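Local coordinates for protein angiotensin-converting enzyme (Anopheles gambiae, PDB 6S1Y) that probably cleaves peptides as a zinc metallopeptidase of the angiotensin-converting enzyme family, and here holds a gamma-glutamyl ligand in its active-site pocket, at residues 491-494 with 495-498; 575-578 with 579-583. One frame throughout, in Å; residues are numbered along the deposited sequence.

Interaction 1: residues 491-494 with 495-498. With KSN ((2~{S})-2-[[(4~{S})-4-azanyl-5-oxidanyl-5-oxidanylidene-pentanoyl]amino]pentanedioic acid), chain H.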
ATOM      1  N   ASP A 491       3.166  12.322   1.095  1.00 42.31           N
ATOM      2  CA  ASP A 491       2.445  12.674  -0.127  1.00 43.25           C
ATOM      3  C   ASP A 491       2.485  11.534  -1.141  1.00 45.27           C
ATOM      4  O   ASP A 491       2.814  11.724  -2.313  1.00 45.39           O
ATOM      5  CB  ASP A 491       3.011  13.961  -0.736  1.00 44.66           C
ATOM      6  CG  ASP A 491       2.363  14.317  -2.061  1.00 46.29           C
ATOM      7  OD1 ASP A 491       1.138  14.093  -2.198  1.00 47.16           O
ATOM      8  OD2 ASP A 491       3.073  14.814  -2.965  1.00 47.90           O
ATOM      9  N   VAL A 492       2.125  10.339  -0.685  1.00 42.98           N
ATOM     10  CA  VAL A 492       1.966   9.182  -1.556  1.00 43.90           C
ATOM     11  C   VAL A 492       0.477   8.901  -1.667  1.00 44.39           C
ATOM     12  O   VAL A 492      -0.191   8.656  -0.656  1.00 43.30           O
ATOM     13  CB  VAL A 492       2.721   7.950  -1.029  1.00 44.19           C
ATOM     14  CG1 VAL A 492       2.453   6.775  -1.922  1.00 46.32           C
ATOM     15  CG2 VAL A 492       4.229   8.238  -0.934  1.00 43.79           C
ATOM     16  N   GLU A 493      -0.046   8.975  -2.889  1.00 45.80           N
ATOM     17  CA  GLU A 493      -1.427   8.594  -3.172  1.00 46.15           C
ATOM     18  C   GLU A 493      -1.728   7.221  -2.574  1.00 44.04           C
ATOM     19  O   GLU A 493      -0.874   6.332  -2.587  1.00 44.08           O
ATOM     20  CB  GLU A 493      -1.624   8.593  -4.694  1.00 44.98           C
ATOM     21  CG  GLU A 493      -3.043   8.467  -5.151  1.00 45.81           C
ATOM     22  CD  GLU A 493      -3.385   7.056  -5.571  1.00 46.02           C
ATOM     23  OE1 GLU A 493      -2.694   6.113  -5.145  1.00 44.86           O
ATOM     24  OE2 GLU A 493      -4.364   6.906  -6.325  1.00 47.81           O
ATOM     25  N   TYR A 494      -2.938   7.055  -2.014  1.00 42.13           N
ATOM     26  CA  TYR A 494      -3.269   5.802  -1.333  1.00 42.51           C
ATOM     27  C   TYR A 494      -4.336   4.980  -2.031  1.00 41.14           C
ATOM     28  O   TYR A 494      -4.473   3.789  -1.727  1.00 42.38           O
ATOM     29  CB  TYR A 494      -3.723   6.057   0.114  1.00 42.71           C
ATOM     30  CG  TYR A 494      -3.365   4.934   1.084  1.00 43.86           C
ATOM     31  CD1 TYR A 494      -2.077   4.803   1.578  1.00 42.02           C
ATOM     32  CD2 TYR A 494      -4.323   4.015   1.512  1.00 42.25           C
ATOM     33  CE1 TYR A 494      -1.750   3.797   2.462  1.00 41.89           C
ATOM     34  CE2 TYR A 494      -4.009   3.017   2.392  1.00 41.05           C
ATOM     35  CZ  TYR A 494      -2.718   2.903   2.856  1.00 42.16           C
ATOM     36  OH  TYR A 494      -2.429   1.898   3.726  1.00 42.34           O
ATOM     37  N   LEU A 495      -5.081   5.561  -2.969  1.00 43.36           N
ATOM     38  CA  LEU A 495      -6.081   4.775  -3.689  1.00 43.72           C
ATOM     39  C   LEU A 495      -5.449   3.606  -4.441  1.00 42.23           C
ATOM     40  O   LEU A 495      -6.117   2.594  -4.673  1.00 40.73           O
ATOM     41  CB  LEU A 495      -6.866   5.665  -4.655  1.00 43.33           C
ATOM     42  CG  LEU A 495      -8.095   4.942  -5.227  1.00 41.64           C
ATOM     43  CD1 LEU A 495      -9.245   5.014  -4.244  1.00 43.89           C
ATOM     44  CD2 LEU A 495      -8.498   5.515  -6.574  1.00 46.03           C
ATOM     45  N   ARG A 496      -4.173   3.718  -4.816  1.00 42.63           N
ATOM     46  CA  ARG A 496      -3.465   2.575  -5.403  1.00 43.28           C
ATOM     47  C   ARG A 496      -3.696   1.290  -4.606  1.00 43.61           C
ATOM     48  O   ARG A 496      -3.818   0.203  -5.189  1.00 42.39           O
ATOM     49  CB  ARG A 496      -1.960   2.865  -5.480  1.00 44.24           C
ATOM     50  CG  ARG A 496      -1.324   3.260  -4.152  1.00 44.48           C
ATOM     51  CD  ARG A 496       0.114   3.761  -4.331  1.00 45.55           C
ATOM     52  NE  ARG A 496       0.194   4.997  -5.106  1.00 45.23           N
ATOM     53  CZ  ARG A 496       1.342   5.568  -5.475  1.00 48.51           C
ATOM     54  NH1 ARG A 496       2.482   5.018  -5.121  1.00 48.72           N
ATOM     55  NH2 ARG A 496       1.347   6.689  -6.201  1.00 46.40           N
ATOM     56  N   TYR A 497      -3.735   1.386  -3.263  1.00 43.20           N
ATOM     57  CA  TYR A 497      -3.851   0.174  -2.455  1.00 41.90           C
ATOM     58  C   TYR A 497      -5.290  -0.339  -2.434  1.00 41.19           C
ATOM     59  O   TYR A 497      -5.523  -1.547  -2.451  1.00 40.68           O
ATOM     60  CB  TYR A 497      -3.324   0.428  -1.042  1.00 41.28           C
ATOM     61  CG  TYR A 497      -1.889   0.940  -1.004  1.00 43.39           C
ATOM     62  CD1 TYR A 497      -0.797   0.065  -1.137  1.00 44.88           C
ATOM     63  CD2 TYR A 497      -1.621   2.289  -0.837  1.00 42.41           C
ATOM     64  CE1 TYR A 497       0.503   0.535  -1.105  1.00 44.17           C
ATOM     65  CE2 TYR A 497      -0.321   2.765  -0.822  1.00 44.00           C
ATOM     66  CZ  TYR A 497       0.734   1.885  -0.957  1.00 45.25           C
ATOM     67  OH  TYR A 497       2.025   2.360  -0.913  1.00 46.07           O
ATOM     68  N   PHE A 498      -6.269   0.558  -2.465  1.00 41.96           N
ATOM     69  CA  PHE A 498      -7.653   0.132  -2.621  1.00 42.49           C
ATOM     70  C   PHE A 498      -7.841  -0.632  -3.931  1.00 42.61           C
ATOM     71  O   PHE A 498      -8.411  -1.733  -3.960  1.00 42.29           O
ATOM     72  CB  PHE A 498      -8.583   1.359  -2.572  1.00 42.11           C
ATOM     73  CG  PHE A 498     -10.044   1.012  -2.657  1.00 42.79           C
ATOM     74  CD1 PHE A 498     -10.648   0.769  -3.883  1.00 44.64           C
ATOM     75  CD2 PHE A 498     -10.815   0.915  -1.510  1.00 43.95           C
ATOM     76  CE1 PHE A 498     -12.002   0.442  -3.956  1.00 43.85           C
ATOM     77  CE2 PHE A 498     -12.158   0.591  -1.575  1.00 44.22           C
ATOM     78  CZ  PHE A 498     -12.750   0.348  -2.810  1.00 44.21           C
TER
HETATM   79  C10 KSN H 710       6.698   4.614  -1.447  0.62 54.97           C
HETATM   80  C13 KSN H 710       4.821   0.388  -0.972  0.62 46.66           C
HETATM   81  C17 KSN H 710       0.884   0.249   4.250  0.62 46.93           C
HETATM   82  C02 KSN H 710       0.962  -0.812   3.145  0.62 47.60           C
HETATM   83  C03 KSN H 710       1.963  -0.528   2.016  0.62 46.92           C
HETATM   84  C04 KSN H 710       3.086   0.452   2.316  0.62 46.80           C
HETATM   85  C05 KSN H 710       4.521  -0.122   2.187  0.62 48.20           C
HETATM   86  C07 KSN H 710       5.150   1.373   0.177  0.62 48.54           C
HETATM   87  C08 KSN H 710       6.230   2.387  -0.179  0.62 49.29           C
HETATM   88  C09 KSN H 710       5.783   3.387  -1.262  0.62 50.71           C
HETATM   89  N01 KSN H 710      -0.355  -1.002   2.529  0.62 47.77           N
HETATM   90  N06 KSN H 710       5.491   0.377   1.202  0.62 47.43           N
HETATM   91  O11 KSN H 710       7.509   4.936  -0.524  0.62 55.14           O
HETATM   92  O12 KSN H 710       6.645   5.325  -2.509  0.62 56.73           O
HETATM   93  O14 KSN H 710       5.529  -0.651  -1.087  0.62 46.20           O
HETATM   94  O15 KSN H 710       3.864   0.568  -1.748  0.62 46.88           O
HETATM   95  O16 KSN H 710       4.883  -0.957   2.962  0.62 47.41           O
HETATM   96  O18 KSN H 710       1.691   0.153   5.214  0.62 47.97           O
HETATM   97  O19 KSN H 710       0.063   1.205   4.265  0.62 44.86           O

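Interaction 2: residues 575-578 with 579-583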
ATOM      1  N   TYR A 575     -13.968 -14.888  -2.892  1.00 43.22           N
ATOM      2  CA  TYR A 575     -12.907 -15.357  -2.008  1.00 44.06           C
ATOM      3  C   TYR A 575     -13.390 -15.422  -0.569  1.00 42.92           C
ATOM      4  O   TYR A 575     -13.128 -16.398   0.148  1.00 41.98           O
ATOM      5  CB  TYR A 575     -11.697 -14.417  -2.134  1.00 44.16           C
ATOM      6  CG  TYR A 575     -10.470 -14.829  -1.360  1.00 41.44           C
ATOM      7  CD1 TYR A 575     -10.317 -14.467  -0.026  1.00 41.51           C
ATOM      8  CD2 TYR A 575      -9.450 -15.540  -1.970  1.00 45.05           C
ATOM      9  CE1 TYR A 575      -9.191 -14.823   0.693  1.00 43.64           C
ATOM     10  CE2 TYR A 575      -8.305 -15.915  -1.256  1.00 46.62           C
ATOM     11  CZ  TYR A 575      -8.188 -15.543   0.083  1.00 45.18           C
ATOM     12  OH  TYR A 575      -7.087 -15.886   0.813  1.00 43.72           O
ATOM     13  N   PHE A 576     -14.103 -14.383  -0.136  1.00 42.82           N
ATOM     14  CA  PHE A 576     -14.600 -14.271   1.228  1.00 43.28           C
ATOM     15  C   PHE A 576     -16.054 -14.715   1.391  1.00 43.11           C
ATOM     16  O   PHE A 576     -16.665 -14.403   2.412  1.00 42.59           O
ATOM     17  CB  PHE A 576     -14.472 -12.830   1.731  1.00 40.23           C
ATOM     18  CG  PHE A 576     -13.068 -12.415   1.983  1.00 39.68           C
ATOM     19  CD1 PHE A 576     -12.347 -12.982   3.003  1.00 39.34           C
ATOM     20  CD2 PHE A 576     -12.450 -11.483   1.166  1.00 41.84           C
ATOM     21  CE1 PHE A 576     -11.042 -12.619   3.211  1.00 40.93           C
ATOM     22  CE2 PHE A 576     -11.136 -11.124   1.376  1.00 40.16           C
ATOM     23  CZ  PHE A 576     -10.442 -11.681   2.387  1.00 38.68           C
ATOM     24  N   ASP A 577     -16.630 -15.427   0.425  1.00 43.71           N
ATOM     25  CA  ASP A 577     -18.026 -15.791   0.663  1.00 42.95           C
ATOM     26  C   ASP A 577     -18.150 -16.841   1.766  1.00 42.46           C
ATOM     27  O   ASP A 577     -19.078 -16.751   2.571  1.00 43.45           O
ATOM     28  CB  ASP A 577     -18.720 -16.293  -0.605  1.00 42.88           C
ATOM     29  CG  ASP A 577     -20.218 -16.533  -0.382  1.00 47.82           C
ATOM     30  OD1 ASP A 577     -20.994 -15.550  -0.242  1.00 46.54           O
ATOM     31  OD2 ASP A 577     -20.605 -17.718  -0.276  1.00 51.62           O
ATOM     32  N   PRO A 578     -17.281 -17.857   1.836  1.00 42.10           N
ATOM     33  CA  PRO A 578     -17.428 -18.829   2.938  1.00 42.13           C
ATOM     34  C   PRO A 578     -17.300 -18.178   4.311  1.00 42.83           C
ATOM     35  O   PRO A 578     -18.029 -18.540   5.248  1.00 43.03           O
ATOM     36  CB  PRO A 578     -16.309 -19.850   2.665  1.00 44.06           C
ATOM     37  CG  PRO A 578     -16.029 -19.726   1.178  1.00 42.93           C
ATOM     38  CD  PRO A 578     -16.236 -18.260   0.867  1.00 42.40           C
ATOM     39  N   LEU A 579     -16.409 -17.199   4.454  1.00 40.42           N
ATOM     40  CA  LEU A 579     -16.312 -16.487   5.719  1.00 41.22           C
ATOM     41  C   LEU A 579     -17.587 -15.692   5.986  1.00 40.58           C
ATOM     42  O   LEU A 579     -18.126 -15.718   7.099  1.00 39.26           O
ATOM     43  CB  LEU A 579     -15.097 -15.559   5.717  1.00 39.98           C
ATOM     44  CG  LEU A 579     -14.940 -14.680   6.966  1.00 39.87           C
ATOM     45  CD1 LEU A 579     -14.681 -15.579   8.185  1.00 38.88           C
ATOM     46  CD2 LEU A 579     -13.824 -13.638   6.813  1.00 38.44           C
ATOM     47  N   TYR A 580     -18.081 -14.984   4.965  1.00 39.94           N
ATOM     48  CA  TYR A 580     -19.306 -14.195   5.102  1.00 42.45           C
ATOM     49  C   TYR A 580     -20.468 -15.046   5.585  1.00 42.03           C
ATOM     50  O   TYR A 580     -21.228 -14.610   6.459  1.00 41.92           O
ATOM     51  CB  TYR A 580     -19.656 -13.554   3.761  1.00 43.49           C
ATOM     52  CG  TYR A 580     -20.892 -12.679   3.753  1.00 45.07           C
ATOM     53  CD1 TYR A 580     -21.120 -11.753   4.757  1.00 43.95           C
ATOM     54  CD2 TYR A 580     -21.816 -12.741   2.700  1.00 47.36           C
ATOM     55  CE1 TYR A 580     -22.245 -10.922   4.737  1.00 44.04           C
ATOM     56  CE2 TYR A 580     -22.948 -11.902   2.671  1.00 46.32           C
ATOM     57  CZ  TYR A 580     -23.153 -10.996   3.692  1.00 45.25           C
ATOM     58  OH  TYR A 580     -24.276 -10.178   3.670  1.00 49.10           O
ATOM     59  N   GLN A 581     -20.643 -16.246   5.012  1.00 42.95           N
ATOM     60  CA  GLN A 581     -21.754 -17.105   5.415  1.00 42.21           C
ATOM     61  C   GLN A 581     -21.588 -17.549   6.862  1.00 40.21           C
ATOM     62  O   GLN A 581     -22.559 -17.611   7.616  1.00 42.90           O
ATOM     63  CB  GLN A 581     -21.877 -18.320   4.503  1.00 40.80           C
ATOM     64  CG  GLN A 581     -22.080 -18.007   3.041  1.00 44.27           C
ATOM     65  CD  GLN A 581     -23.321 -17.135   2.775  1.00 47.99           C
ATOM     66  OE1 GLN A 581     -24.358 -17.272   3.433  1.00 48.74           O
ATOM     67  NE2 GLN A 581     -23.205 -16.231   1.812  1.00 48.25           N
ATOM     68  N   TRP A 582     -20.359 -17.831   7.278  1.00 39.73           N
ATOM     69  CA  TRP A 582     -20.148 -18.291   8.641  1.00 40.97           C
ATOM     70  C   TRP A 582     -20.421 -17.173   9.639  1.00 39.88           C
ATOM     71  O   TRP A 582     -21.080 -17.392  10.654  1.00 41.11           O
ATOM     72  CB  TRP A 582     -18.733 -18.833   8.803  1.00 40.64           C
ATOM     73  CG  TRP A 582     -18.531 -19.479  10.118  1.00 40.90           C
ATOM     74  CD1 TRP A 582     -18.837 -20.764  10.461  1.00 41.69           C
ATOM     75  CD2 TRP A 582     -17.994 -18.864  11.293  1.00 38.91           C
ATOM     76  NE1 TRP A 582     -18.494 -20.992  11.769  1.00 42.74           N
ATOM     77  CE2 TRP A 582     -17.989 -19.835  12.305  1.00 41.32           C
ATOM     78  CE3 TRP A 582     -17.501 -17.596  11.575  1.00 38.38           C
ATOM     79  CZ2 TRP A 582     -17.514 -19.572  13.587  1.00 41.82           C
ATOM     80  CZ3 TRP A 582     -17.022 -17.343  12.838  1.00 38.15           C
ATOM     81  CH2 TRP A 582     -17.029 -18.327  13.827  1.00 39.38           C
ATOM     82  N   LEU A 583     -19.970 -15.957   9.336  1.00 39.05           N
ATOM     83  CA  LEU A 583     -20.182 -14.835  10.245  1.00 37.91           C
ATOM     84  C   LEU A 583     -21.659 -14.503  10.395  1.00 40.59           C
ATOM     85  O   LEU A 583     -22.126 -14.234  11.507  1.00 40.69           O
ATOM     86  CB  LEU A 583     -19.418 -13.616   9.750  1.00 37.03           C
ATOM     87  CG  LEU A 583     -17.881 -13.696   9.794  1.00 37.95           C
ATOM     88  CD1 LEU A 583     -17.273 -12.547   8.989  1.00 35.68           C
ATOM     89  CD2 LEU A 583     -17.398 -13.667  11.231  1.00 34.70           C
TER
HETATM   90  O   HOH W   1     -13.780 -17.017   2.926  1.00 41.94           O

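Interaction 1: residues 491-494 with 495-498
V492 lays CG1 over one face of the R496 guanidinium, 3.6 Å from NH1, where the loop after helix 486-489 turns into helix 495-514 beside the zinc peptidase's active site. E493, next along, caps the new helix. With CG anti to its backbone N (chi1 -169°) and the chain bent at chi2, its carboxylate folds back so that OE1 accepts from R496 N at 2.8 Å on the syn side. The same oxygen takes R496 NE at 3.1 Å on the anti side, a salt bridge that completes a two-donor grip from opposite faces of the carboxylate plane. OE2 is bound by Y198 OH, which helps fix the carboxylate's rotation.

Y494 turns its ring toward the ligand. Y497 CD2 sits above the middle of that ring, 3.5 Å from Y494 CD1, with the ring planes at an oblique 47°. The backbone ties the pair together as well, Y497 N donating to Y494 O at 2.9 Å. Both phenols then reach two different carboxylates of the bound gamma-glutamyl compound KSN: Y497 OH donates to O15 at 2.7 Å, and Y494 OH donates to O19, an oxygen lying in the plane of the Y494 ring, at 2.6 Å.

Interaction 2: residues 575-578 with 579-583
D577 and Q581, one helical turn apart, are joined twice, once by their side chains and once by backbone. The carboxylate of D577 is carried toward Q581 by a first torsion that sets CG anti to the backbone N (chi1 -174°). Q581 answers by bending at chi2 (-57°), which folds its amide back along the helix until NE2 donates to D577 OD1 at 3.1 Å. D577 OD1 lies almost in the amide plane of Q581, whereas NE2 meets OD1 on the syn side, 30° out of the carboxylate plane, and the two flat groups are clearly not coplanar. Nearer the backbone, Q581 CG packs 3.3 Å from D577 O and 3.6 Å from D577 OD2.

On another side of the turn, F576 and L579 run side by side and point the same way. L579 CD2 approaches the phenyl ring obliquely, 4.1 Å from F576 CD1, while the Y575 ring brings its CD1 over the middle of one face of the F576 ring. L579 and P578 also touch F421 of helix 414-429, and Y580 leads away to helix 203-233.

The main chain starts its regular pattern here: Q581 N donates to D577 O at 2.9 Å and W582 N to P578 O. F576, at the N-cap position, has no polar side chain to cap the first amides; a water accepts from L579 N instead, at 3.0 Å, while F576 O makes the ordinary helical bond to Y580 N at 3.0 Å. The same water donates to Y575 O, bridging the end of helix 570-575 to the next helix. The whole is a helix-to-helix junction, with the first turn of helix 577-590 stapled on its outer side by an i to i+4 Asp-Gln pair.

Both contacts sit where a helix begins, but in very different surroundings. Interaction 1 lies in the buried interior, its centre about 7 Å from the centre of the chain, and forms part of the ligand pocket: the Y497 side chain comes within about 4 Å of the zinc ion, which H357, H361 and E385 hold. Interaction 2 lies about 24 Å from the chain centre. The two centres are about 27 Å apart and their nearest atoms about 11 Å, so they do not touch. Helix 203-233 spans both regions, meeting F498 of interaction 1 through V207, V210 and I211, and Y580 of interaction 2 through P216, L217 and Q220.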